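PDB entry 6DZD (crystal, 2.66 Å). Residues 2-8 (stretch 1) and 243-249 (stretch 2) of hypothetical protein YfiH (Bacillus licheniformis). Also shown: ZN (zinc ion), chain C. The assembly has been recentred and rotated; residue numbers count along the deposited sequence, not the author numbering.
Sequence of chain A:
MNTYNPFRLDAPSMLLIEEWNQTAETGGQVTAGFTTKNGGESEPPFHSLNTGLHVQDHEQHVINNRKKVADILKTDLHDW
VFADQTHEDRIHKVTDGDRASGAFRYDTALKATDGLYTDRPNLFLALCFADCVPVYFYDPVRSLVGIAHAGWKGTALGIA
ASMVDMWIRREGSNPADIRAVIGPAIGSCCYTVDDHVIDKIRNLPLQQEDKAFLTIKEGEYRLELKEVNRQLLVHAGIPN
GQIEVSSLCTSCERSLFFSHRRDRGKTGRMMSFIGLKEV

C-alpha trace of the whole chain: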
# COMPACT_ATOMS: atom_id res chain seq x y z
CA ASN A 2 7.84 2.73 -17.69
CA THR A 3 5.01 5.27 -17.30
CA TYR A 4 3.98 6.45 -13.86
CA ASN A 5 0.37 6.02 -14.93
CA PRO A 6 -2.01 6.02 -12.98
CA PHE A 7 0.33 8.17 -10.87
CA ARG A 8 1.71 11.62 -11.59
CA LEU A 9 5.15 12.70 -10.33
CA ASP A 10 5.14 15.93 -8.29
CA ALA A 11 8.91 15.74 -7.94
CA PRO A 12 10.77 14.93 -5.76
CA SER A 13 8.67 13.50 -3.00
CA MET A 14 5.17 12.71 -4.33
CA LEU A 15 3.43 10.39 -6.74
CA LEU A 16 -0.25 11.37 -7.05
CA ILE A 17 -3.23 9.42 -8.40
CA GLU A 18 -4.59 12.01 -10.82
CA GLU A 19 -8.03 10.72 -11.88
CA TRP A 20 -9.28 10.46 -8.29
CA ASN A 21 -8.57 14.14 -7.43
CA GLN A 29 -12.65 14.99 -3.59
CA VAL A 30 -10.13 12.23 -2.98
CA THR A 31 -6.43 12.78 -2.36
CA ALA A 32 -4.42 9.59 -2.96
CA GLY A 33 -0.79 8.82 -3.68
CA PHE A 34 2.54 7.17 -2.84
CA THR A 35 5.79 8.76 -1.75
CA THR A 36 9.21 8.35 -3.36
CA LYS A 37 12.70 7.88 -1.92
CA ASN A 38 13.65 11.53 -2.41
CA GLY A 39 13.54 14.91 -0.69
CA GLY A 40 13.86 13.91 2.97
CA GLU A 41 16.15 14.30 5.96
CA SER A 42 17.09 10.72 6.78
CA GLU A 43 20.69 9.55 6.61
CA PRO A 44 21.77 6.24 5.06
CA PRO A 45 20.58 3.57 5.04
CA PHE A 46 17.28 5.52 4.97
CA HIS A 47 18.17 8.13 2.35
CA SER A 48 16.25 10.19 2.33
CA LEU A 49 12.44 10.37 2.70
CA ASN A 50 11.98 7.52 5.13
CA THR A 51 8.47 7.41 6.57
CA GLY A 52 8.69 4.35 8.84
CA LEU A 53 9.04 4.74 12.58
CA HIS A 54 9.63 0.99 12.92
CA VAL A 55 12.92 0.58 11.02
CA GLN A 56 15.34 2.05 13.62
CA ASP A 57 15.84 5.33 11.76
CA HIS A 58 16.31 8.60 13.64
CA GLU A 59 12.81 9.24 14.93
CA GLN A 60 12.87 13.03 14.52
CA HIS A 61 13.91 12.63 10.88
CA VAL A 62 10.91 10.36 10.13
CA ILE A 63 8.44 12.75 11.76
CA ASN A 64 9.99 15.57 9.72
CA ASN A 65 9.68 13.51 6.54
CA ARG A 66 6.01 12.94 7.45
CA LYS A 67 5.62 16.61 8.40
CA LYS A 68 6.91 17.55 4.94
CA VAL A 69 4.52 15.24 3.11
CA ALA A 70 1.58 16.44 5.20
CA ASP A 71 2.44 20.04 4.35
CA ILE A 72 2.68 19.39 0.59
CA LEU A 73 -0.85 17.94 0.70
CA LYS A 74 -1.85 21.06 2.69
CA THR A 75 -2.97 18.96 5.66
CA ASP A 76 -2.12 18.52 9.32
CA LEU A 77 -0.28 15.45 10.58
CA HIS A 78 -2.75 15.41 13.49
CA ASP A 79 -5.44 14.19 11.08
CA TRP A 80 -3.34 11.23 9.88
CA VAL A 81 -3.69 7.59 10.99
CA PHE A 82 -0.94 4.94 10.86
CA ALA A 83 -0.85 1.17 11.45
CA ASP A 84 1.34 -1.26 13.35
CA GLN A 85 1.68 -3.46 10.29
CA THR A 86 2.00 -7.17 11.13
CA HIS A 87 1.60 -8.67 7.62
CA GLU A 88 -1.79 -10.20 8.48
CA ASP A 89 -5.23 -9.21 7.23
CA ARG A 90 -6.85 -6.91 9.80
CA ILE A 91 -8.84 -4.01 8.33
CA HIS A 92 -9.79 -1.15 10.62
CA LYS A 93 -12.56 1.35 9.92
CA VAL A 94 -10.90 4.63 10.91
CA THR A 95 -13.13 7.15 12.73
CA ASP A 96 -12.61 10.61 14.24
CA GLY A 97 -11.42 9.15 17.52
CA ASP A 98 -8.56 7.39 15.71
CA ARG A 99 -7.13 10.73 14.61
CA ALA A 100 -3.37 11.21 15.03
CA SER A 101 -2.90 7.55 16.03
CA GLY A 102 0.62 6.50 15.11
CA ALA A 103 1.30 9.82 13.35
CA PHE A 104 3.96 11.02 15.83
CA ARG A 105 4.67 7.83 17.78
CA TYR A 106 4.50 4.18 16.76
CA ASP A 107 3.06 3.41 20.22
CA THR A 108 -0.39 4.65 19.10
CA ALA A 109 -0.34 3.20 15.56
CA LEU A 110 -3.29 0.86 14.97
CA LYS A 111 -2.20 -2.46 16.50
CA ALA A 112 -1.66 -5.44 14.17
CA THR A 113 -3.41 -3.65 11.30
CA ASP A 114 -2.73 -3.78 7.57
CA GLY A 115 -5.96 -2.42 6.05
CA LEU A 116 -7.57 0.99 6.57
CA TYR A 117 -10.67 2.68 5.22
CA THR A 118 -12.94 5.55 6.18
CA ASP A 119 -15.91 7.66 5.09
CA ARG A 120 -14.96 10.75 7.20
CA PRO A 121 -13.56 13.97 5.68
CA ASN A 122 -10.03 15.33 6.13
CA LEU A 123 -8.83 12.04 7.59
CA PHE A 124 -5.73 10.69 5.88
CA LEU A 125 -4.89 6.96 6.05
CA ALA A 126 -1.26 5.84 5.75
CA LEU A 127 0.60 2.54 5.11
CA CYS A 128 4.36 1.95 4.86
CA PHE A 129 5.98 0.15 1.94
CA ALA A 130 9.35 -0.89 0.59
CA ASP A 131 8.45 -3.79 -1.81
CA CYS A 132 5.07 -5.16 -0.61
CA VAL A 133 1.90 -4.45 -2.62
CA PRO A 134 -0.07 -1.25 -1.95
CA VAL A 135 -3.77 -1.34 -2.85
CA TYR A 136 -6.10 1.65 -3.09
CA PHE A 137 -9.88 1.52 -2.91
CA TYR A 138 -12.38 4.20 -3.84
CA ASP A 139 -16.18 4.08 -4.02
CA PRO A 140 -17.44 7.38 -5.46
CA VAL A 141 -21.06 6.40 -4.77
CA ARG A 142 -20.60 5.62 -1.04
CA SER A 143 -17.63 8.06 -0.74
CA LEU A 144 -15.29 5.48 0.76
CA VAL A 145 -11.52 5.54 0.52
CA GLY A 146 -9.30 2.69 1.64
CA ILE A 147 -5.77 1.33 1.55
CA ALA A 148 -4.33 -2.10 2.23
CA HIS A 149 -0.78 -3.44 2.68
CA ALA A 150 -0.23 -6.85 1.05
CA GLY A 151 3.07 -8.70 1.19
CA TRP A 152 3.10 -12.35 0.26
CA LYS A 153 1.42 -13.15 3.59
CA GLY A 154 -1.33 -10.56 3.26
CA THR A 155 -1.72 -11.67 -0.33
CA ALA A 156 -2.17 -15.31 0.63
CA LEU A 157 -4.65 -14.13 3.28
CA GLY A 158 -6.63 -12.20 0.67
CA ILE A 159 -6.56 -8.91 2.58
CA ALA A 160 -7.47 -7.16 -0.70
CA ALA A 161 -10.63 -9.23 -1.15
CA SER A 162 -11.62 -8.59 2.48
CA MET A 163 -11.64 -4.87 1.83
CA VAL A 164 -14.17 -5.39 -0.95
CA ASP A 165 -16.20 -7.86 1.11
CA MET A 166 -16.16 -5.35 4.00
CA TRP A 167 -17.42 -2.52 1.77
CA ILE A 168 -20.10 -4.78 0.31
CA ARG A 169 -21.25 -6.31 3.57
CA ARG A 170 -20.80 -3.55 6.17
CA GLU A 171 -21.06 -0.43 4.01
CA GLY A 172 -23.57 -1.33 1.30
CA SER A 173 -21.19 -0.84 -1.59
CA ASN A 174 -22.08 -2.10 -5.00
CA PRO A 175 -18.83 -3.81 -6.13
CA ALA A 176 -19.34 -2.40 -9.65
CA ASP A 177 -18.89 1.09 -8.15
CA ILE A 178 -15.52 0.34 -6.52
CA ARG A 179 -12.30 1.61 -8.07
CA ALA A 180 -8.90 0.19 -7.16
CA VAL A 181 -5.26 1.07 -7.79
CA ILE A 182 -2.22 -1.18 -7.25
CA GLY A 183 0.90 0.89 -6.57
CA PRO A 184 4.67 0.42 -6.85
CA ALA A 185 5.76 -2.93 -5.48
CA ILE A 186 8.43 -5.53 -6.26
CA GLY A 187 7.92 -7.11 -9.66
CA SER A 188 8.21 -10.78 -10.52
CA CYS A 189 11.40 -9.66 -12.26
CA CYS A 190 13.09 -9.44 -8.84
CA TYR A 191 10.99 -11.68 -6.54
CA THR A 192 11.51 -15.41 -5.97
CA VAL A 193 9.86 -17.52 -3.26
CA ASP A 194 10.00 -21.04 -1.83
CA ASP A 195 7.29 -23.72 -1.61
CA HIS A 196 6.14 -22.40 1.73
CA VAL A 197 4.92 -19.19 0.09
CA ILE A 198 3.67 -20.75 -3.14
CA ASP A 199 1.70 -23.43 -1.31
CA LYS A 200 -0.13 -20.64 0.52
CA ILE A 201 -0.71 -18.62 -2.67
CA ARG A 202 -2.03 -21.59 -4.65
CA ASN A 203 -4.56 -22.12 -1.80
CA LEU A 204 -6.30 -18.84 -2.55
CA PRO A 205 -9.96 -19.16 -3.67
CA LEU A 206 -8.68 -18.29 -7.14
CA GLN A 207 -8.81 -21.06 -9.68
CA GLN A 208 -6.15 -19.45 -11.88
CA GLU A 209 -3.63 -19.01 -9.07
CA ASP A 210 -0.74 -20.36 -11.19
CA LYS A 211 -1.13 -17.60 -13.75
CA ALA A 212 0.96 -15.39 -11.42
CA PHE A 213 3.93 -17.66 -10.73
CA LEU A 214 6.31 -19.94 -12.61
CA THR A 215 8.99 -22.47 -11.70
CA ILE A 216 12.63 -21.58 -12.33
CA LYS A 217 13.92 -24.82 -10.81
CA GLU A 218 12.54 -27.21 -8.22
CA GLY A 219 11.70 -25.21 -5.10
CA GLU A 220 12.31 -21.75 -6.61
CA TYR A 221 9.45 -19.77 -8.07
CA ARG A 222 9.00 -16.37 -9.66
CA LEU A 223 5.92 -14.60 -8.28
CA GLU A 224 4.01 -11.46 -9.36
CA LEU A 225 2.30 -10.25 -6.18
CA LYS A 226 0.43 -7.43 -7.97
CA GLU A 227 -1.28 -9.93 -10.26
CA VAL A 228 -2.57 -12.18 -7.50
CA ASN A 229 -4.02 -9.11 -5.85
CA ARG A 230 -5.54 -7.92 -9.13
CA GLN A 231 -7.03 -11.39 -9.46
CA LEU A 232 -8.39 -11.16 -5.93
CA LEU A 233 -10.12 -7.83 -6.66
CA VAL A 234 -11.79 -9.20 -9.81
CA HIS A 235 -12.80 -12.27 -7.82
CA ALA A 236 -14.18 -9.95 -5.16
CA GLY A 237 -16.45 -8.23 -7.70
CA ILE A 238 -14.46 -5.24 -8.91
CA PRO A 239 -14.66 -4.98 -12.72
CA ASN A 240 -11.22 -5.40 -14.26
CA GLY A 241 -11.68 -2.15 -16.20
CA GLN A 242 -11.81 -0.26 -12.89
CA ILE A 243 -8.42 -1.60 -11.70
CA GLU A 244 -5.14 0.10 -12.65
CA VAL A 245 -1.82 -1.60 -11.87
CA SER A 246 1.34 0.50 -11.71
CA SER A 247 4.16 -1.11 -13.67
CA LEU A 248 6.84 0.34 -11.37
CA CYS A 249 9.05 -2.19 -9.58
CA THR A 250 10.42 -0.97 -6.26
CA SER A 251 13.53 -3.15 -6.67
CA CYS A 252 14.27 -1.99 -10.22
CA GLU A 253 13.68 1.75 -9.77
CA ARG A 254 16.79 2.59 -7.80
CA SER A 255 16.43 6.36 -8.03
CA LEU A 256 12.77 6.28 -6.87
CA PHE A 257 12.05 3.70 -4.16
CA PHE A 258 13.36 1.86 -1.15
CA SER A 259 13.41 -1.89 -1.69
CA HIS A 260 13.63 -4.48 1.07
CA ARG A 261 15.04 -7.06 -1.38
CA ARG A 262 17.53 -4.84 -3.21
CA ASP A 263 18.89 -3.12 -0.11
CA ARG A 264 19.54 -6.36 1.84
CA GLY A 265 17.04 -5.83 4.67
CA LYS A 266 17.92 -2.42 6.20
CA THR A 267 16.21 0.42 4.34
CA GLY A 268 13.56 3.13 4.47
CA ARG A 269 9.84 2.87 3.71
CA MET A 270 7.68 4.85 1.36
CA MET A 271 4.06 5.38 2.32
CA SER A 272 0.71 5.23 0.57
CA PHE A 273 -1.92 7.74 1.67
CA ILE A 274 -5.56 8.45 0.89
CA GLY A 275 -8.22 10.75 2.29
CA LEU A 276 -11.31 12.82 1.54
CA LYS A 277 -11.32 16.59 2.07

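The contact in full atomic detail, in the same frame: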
# COMPACT_ATOMS: atom_id res chain seq x y z
N ASN A 2 9.24 2.78 -17.27
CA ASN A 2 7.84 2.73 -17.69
C ASN A 2 7.02 3.86 -17.07
O ASN A 2 7.42 4.45 -16.05
CB ASN A 2 7.23 1.37 -17.34
CG ASN A 2 7.77 0.78 -16.00
OD1 ASN A 2 7.38 1.21 -14.91
ND2 ASN A 2 8.69 -0.18 -16.10
N THR A 3 5.86 4.13 -17.67
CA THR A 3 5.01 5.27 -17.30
C THR A 3 4.72 5.25 -15.80
O THR A 3 4.77 4.19 -15.17
CB THR A 3 3.71 5.26 -18.10
N TYR A 4 4.47 6.42 -15.23
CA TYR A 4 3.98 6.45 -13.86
C TYR A 4 2.50 6.17 -13.77
O TYR A 4 1.99 5.97 -12.66
CB TYR A 4 4.25 7.81 -13.22
CG TYR A 4 5.69 8.23 -13.25
CD1 TYR A 4 6.71 7.33 -12.97
CD2 TYR A 4 6.03 9.54 -13.54
CE1 TYR A 4 8.02 7.73 -12.99
CE2 TYR A 4 7.33 9.94 -13.56
CZ TYR A 4 8.32 9.04 -13.29
OH TYR A 4 9.62 9.48 -13.32
N ASN A 5 1.81 6.15 -14.92
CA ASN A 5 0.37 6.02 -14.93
C ASN A 5 -0.05 4.82 -14.11
O ASN A 5 0.52 3.74 -14.28
CB ASN A 5 -0.15 5.86 -16.36
CG ASN A 5 -1.46 6.56 -16.57
OD1 ASN A 5 -2.47 5.95 -16.95
ND2 ASN A 5 -1.47 7.87 -16.30
N PRO A 6 -1.05 4.94 -13.24
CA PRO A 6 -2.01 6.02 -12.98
C PRO A 6 -1.52 7.13 -12.04
O PRO A 6 -2.33 7.95 -11.59
CB PRO A 6 -3.18 5.28 -12.36
CG PRO A 6 -2.55 4.05 -11.70
CD PRO A 6 -1.12 3.92 -12.18
N PHE A 7 -0.23 7.15 -11.74
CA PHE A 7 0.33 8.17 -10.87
C PHE A 7 0.92 9.31 -11.68
O PHE A 7 1.29 9.16 -12.85
CB PHE A 7 1.42 7.55 -9.96
CG PHE A 7 0.89 6.51 -9.00
CD1 PHE A 7 0.83 5.17 -9.37
CD2 PHE A 7 0.44 6.87 -7.75
CE1 PHE A 7 0.33 4.20 -8.48
CE2 PHE A 7 -0.06 5.91 -6.86
CZ PHE A 7 -0.11 4.57 -7.24
N ARG A 8 1.02 10.47 -11.04
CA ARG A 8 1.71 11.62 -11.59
C ARG A 8 2.79 12.04 -10.60
O ARG A 8 2.54 12.06 -9.39
CB ARG A 8 0.77 12.79 -11.87
CG ARG A 8 1.41 13.89 -12.68
CD ARG A 8 0.48 15.09 -12.86
NE ARG A 8 0.36 15.90 -11.64
CZ ARG A 8 -0.57 15.71 -10.71
NH1 ARG A 8 -1.48 14.75 -10.86
NH2 ARG A 8 -0.61 16.49 -9.63
N ILE A 243 -9.65 -1.34 -12.44
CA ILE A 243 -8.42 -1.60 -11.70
C ILE A 243 -7.23 -1.15 -12.56
O ILE A 243 -7.11 -1.54 -13.73
CB ILE A 243 -8.29 -3.08 -11.30
CG1 ILE A 243 -9.53 -3.52 -10.52
CG2 ILE A 243 -7.03 -3.32 -10.46
CD1 ILE A 243 -9.57 -5.00 -10.31
N GLU A 244 -6.35 -0.35 -11.97
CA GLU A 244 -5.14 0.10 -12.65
C GLU A 244 -3.93 -0.33 -11.84
O GLU A 244 -3.82 -0.02 -10.65
CB GLU A 244 -5.16 1.62 -12.88
CG GLU A 244 -6.38 2.16 -13.63
CD GLU A 244 -6.26 2.03 -15.13
OE1 GLU A 244 -5.49 1.16 -15.60
OE2 GLU A 244 -6.93 2.83 -15.85
N VAL A 245 -3.02 -1.05 -12.49
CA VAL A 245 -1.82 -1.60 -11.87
C VAL A 245 -0.61 -0.81 -12.34
O VAL A 245 -0.30 -0.79 -13.54
CB VAL A 245 -1.66 -3.08 -12.19
CG1 VAL A 245 -0.42 -3.63 -11.55
CG2 VAL A 245 -2.93 -3.83 -11.76
N SER A 246 0.09 -0.18 -11.40
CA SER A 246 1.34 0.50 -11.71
C SER A 246 2.39 -0.51 -12.13
O SER A 246 2.54 -1.57 -11.52
CB SER A 246 1.81 1.28 -10.48
OG SER A 246 3.14 1.75 -10.64
N SER A 247 3.13 -0.20 -13.20
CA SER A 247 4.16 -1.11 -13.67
C SER A 247 5.48 -0.95 -12.92
O SER A 247 6.38 -1.78 -13.11
CB SER A 247 4.38 -0.89 -15.16
OG SER A 247 4.71 0.46 -15.38
N LEU A 248 5.58 0.03 -12.02
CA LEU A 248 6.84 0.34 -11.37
C LEU A 248 7.23 -0.76 -10.39
O LEU A 248 6.42 -1.22 -9.58
CB LEU A 248 6.77 1.69 -10.66
CG LEU A 248 6.63 2.93 -11.57
CD1 LEU A 248 6.46 4.19 -10.74
CD2 LEU A 248 7.79 3.09 -12.55
N CYS A 249 8.47 -1.22 -10.49
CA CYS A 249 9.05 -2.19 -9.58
C CYS A 249 9.93 -1.47 -8.56
O CYS A 249 10.84 -0.72 -8.93
CB CYS A 249 9.86 -3.23 -10.37
SG CYS A 249 10.71 -4.44 -9.36
ZN ZN C . 12.14 -5.50 -10.78
O HOH W 1 2.97 2.72 -13.74

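How do the two backbones lie against each other? They run past one another in opposite directions, Asn2 lying beside Ser247 (CA to CA 6.7 Å) and Asn5 beside Ser246 (CA to CA 6.5 Å), while Pro6 reaches back to Glu244. The spacing is too wide for direct backbone pairing, and no hydrogen bond joins main chain to main chain across the gap. Stretch 1 is mostly loop, becoming strand at Phe7; stretch 2 is strand from Ile243 to Val245 and loop thereafter. A cis peptide bond before Pro6 helps turn the first chain, and the turn is closed by a hydrogen bond from Phe7 N to Tyr4 O, 2.7 Å long.

What links the two main chains? Water 1 bridges three backbone groups. It donates to Thr3 O and to Asn5 O, each 2.7 Å from the water O, and accepts from Ser247 N, 3.0 Å from the same atom. Two carbonyls of one loop and an amide of the other are thereby satisfied together, although they do not meet directly. On stretch 2, Leu248 N donates to Ser246 OG at 3.3 Å, so the serine side chain holds the backbone just beyond it.

Which polar side chains meet directly? Ser247 and Asn2 both point toward the opposing stretch, and Ser247 OG donates a weak hydrogen bond to Asn2 OD1 over 2.8 Å. The same amide oxygen is crowded by a methyl group: Asn2 OD1 lies only 3.0 Å from Leu248 CD2, a tight approach that offers no hydrogen bond in return. Both Asn2 and Ser247 are exposed, so this pairing sits where solvent can also reach.

Where does apolar packing take over? Leu248, which has the largest covered area of any residue here, starts sideways from its backbone, but the end of its side chain comes nearer to stretch 1. Its CD1 approaches Tyr4 CD1 at 3.9 Å, meeting the ring obliquely, even though the CA-to-CB bond of Tyr4 points away. Further along, Pro6 CG rests 3.8 Å from Glu244 CB, so the proline ring packs on the aliphatic base of the glutamate rather than on its charged end. The buried Phe7 ring presents its edge to Ser246, with CE1 3.8 Å from Ser246 CB. These are van der Waals contacts, and the whole interface is modest, burying 386 Å² summed over both sides.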